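Local coordinates for protein V-type ATPase 116 kDa subunit (Meiothermus ruber, PDB 3RRK) that forms the cytoplasmic N-terminal domain of subunit I, a homolog of subunit a, and is thought to help connect the soluble and membrane sectors of a rotary proton-transporting V-type ATPase, at residues K16-G21 with A278-G283. Sequence-based numbering, arbitrary orientation.
Sequences KLIVAG and ADMAAG
Ala20 and Met280 have the nearest pair of CA atoms, 6.6 Å apart, where 16-21, most of strand 15-21, passes the last turn of the long helix 224-281. The strand is a central one of the four-stranded antiparallel sheet, hydrogen-bonded to strand 287-293 along one edge and to strand 310-313 along the other. At the helix end a Schellman motif turns the chain: the N of Gly283, a residue with positive phi, donates to Met280 O at 3.0 Å, and Lys284 N bonds to Asp279 O.

One side chain bridges the gap. Met280 holds CG anti to its backbone N (chi1 177°) and stays extended through chi2, reaching out from the helix before bending at chi3 (-60°). SD thereby lies against Ile18 CG2 at 3.6 Å, while the methyl CE turns in over the strand to meet Ala20 CB at 4.0 Å. Ile18 and Ala20 point to the same face of the sheet; Val19, between them, points away. Outside the two segments, Ile18 also touches Tyr52 and Ala20 touches Tyr285.

No hydrogen bond joins the two segments. An unbranched, flexible thioether can thus tie a helix end to a sheet through dispersion contacts alone, here where the long helix meets the proximal lobe.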
loop_
_atom_site.group_PDB
_atom_site.type_symbol
_atom_site.label_atom_id
_atom_site.label_comp_id
_atom_site.label_asym_id
_atom_site.label_seq_id
_atom_site.Cartn_x
_atom_site.Cartn_y
_atom_site.Cartn_z
ATOM N N LYS A 16 -41.337 0.409 -12.915
ATOM C CA LYS A 16 -40.831 -0.671 -13.755
ATOM C C LYS A 16 -39.649 -1.368 -13.087
ATOM O O LYS A 16 -38.797 -0.715 -12.494
ATOM C CB LYS A 16 -40.433 -0.142 -15.138
ATOM C CG LYS A 16 -39.732 -1.175 -16.021
ATOM C CD LYS A 16 -39.516 -0.677 -17.450
ATOM C CE LYS A 16 -40.817 -0.667 -18.240
ATOM N NZ LYS A 16 -40.606 -0.271 -19.660
ATOM N N LEU A 17 -39.617 -2.697 -13.161
ATOM C CA LEU A 17 -38.480 -3.461 -12.656
ATOM C C LEU A 17 -37.795 -4.205 -13.791
ATOM O O LEU A 17 -38.448 -4.748 -14.675
ATOM C CB LEU A 17 -38.885 -4.454 -11.560
ATOM C CG LEU A 17 -37.713 -5.349 -11.106
ATOM C CD1 LEU A 17 -36.807 -4.666 -10.031
ATOM C CD2 LEU A 17 -38.200 -6.706 -10.624
ATOM N N ILE A 18 -36.472 -4.217 -13.775
ATOM C CA ILE A 18 -35.725 -4.919 -14.793
ATOM C C ILE A 18 -34.711 -5.783 -14.081
ATOM O O ILE A 18 -33.972 -5.307 -13.232
ATOM C CB ILE A 18 -35.035 -3.948 -15.753
ATOM C CG1 ILE A 18 -36.048 -2.951 -16.305
ATOM C CG2 ILE A 18 -34.390 -4.700 -16.898
ATOM C CD1 ILE A 18 -35.534 -1.537 -16.322
ATOM N N VAL A 19 -34.703 -7.065 -14.415
ATOM C CA VAL A 19 -33.868 -8.014 -13.718
ATOM C C VAL A 19 -33.127 -8.876 -14.714
ATOM O O VAL A 19 -33.678 -9.253 -15.743
ATOM C CB VAL A 19 -34.713 -8.932 -12.842
ATOM C CG1 VAL A 19 -33.810 -9.798 -11.972
ATOM C CG2 VAL A 19 -35.661 -8.117 -11.992
ATOM N N ALA A 20 -31.875 -9.193 -14.408
ATOM C CA ALA A 20 -31.106 -10.087 -15.250
ATOM C C ALA A 20 -30.345 -11.095 -14.388
ATOM O O ALA A 20 -30.066 -10.835 -13.218
ATOM C CB ALA A 20 -30.159 -9.299 -16.151
ATOM N N GLY A 21 -30.034 -12.251 -14.964
ATOM C CA GLY A 21 -29.279 -13.262 -14.257
ATOM C C GLY A 21 -28.722 -14.289 -15.215
ATOM O O GLY A 21 -28.702 -14.082 -16.429
ATOM N N ALA A 278 -25.001 -1.110 -16.165
ATOM C CA ALA A 278 -24.124 -1.089 -17.338
ATOM C C ALA A 278 -23.914 -2.479 -17.922
ATOM O O ALA A 278 -23.945 -2.657 -19.144
ATOM C CB ALA A 278 -22.783 -0.441 -17.002
ATOM N N ASP A 279 -23.696 -3.456 -17.045
ATOM C CA ASP A 279 -23.476 -4.836 -17.468
ATOM C C ASP A 279 -24.741 -5.410 -18.091
ATOM O O ASP A 279 -24.708 -6.020 -19.151
ATOM C CB ASP A 279 -23.057 -5.698 -16.282
ATOM C CG ASP A 279 -21.755 -5.244 -15.660
ATOM O OD1 ASP A 279 -21.043 -4.414 -16.278
ATOM O OD2 ASP A 279 -21.444 -5.729 -14.550
ATOM N N MET A 280 -25.858 -5.208 -17.412
ATOM C CA MET A 280 -27.153 -5.571 -17.949
ATOM C C MET A 280 -27.327 -5.030 -19.361
ATOM O O MET A 280 -27.585 -5.787 -20.283
ATOM C CB MET A 280 -28.245 -5.033 -17.041
ATOM C CG MET A 280 -29.643 -5.287 -17.528
ATOM S SD MET A 280 -30.796 -4.606 -16.337
ATOM C CE MET A 280 -30.339 -5.552 -14.902
ATOM N N ALA A 281 -27.177 -3.722 -19.528
ATOM C CA ALA A 281 -27.313 -3.088 -20.841
ATOM C C ALA A 281 -26.297 -3.610 -21.848
ATOM O O ALA A 281 -26.491 -3.476 -23.054
ATOM C CB ALA A 281 -27.202 -1.562 -20.718
ATOM N N ALA A 282 -25.214 -4.199 -21.354
ATOM C CA ALA A 282 -24.157 -4.721 -22.218
ATOM C C ALA A 282 -24.431 -6.169 -22.619
ATOM O O ALA A 282 -23.547 -6.860 -23.122
ATOM C CB ALA A 282 -22.797 -4.601 -21.525
ATOM N N GLY A 283 -25.661 -6.620 -22.390
ATOM C CA GLY A 283 -26.048 -7.990 -22.667
ATOM C C GLY A 283 -25.168 -9.004 -21.962
ATOM O O GLY A 283 -24.962 -10.113 -22.458
#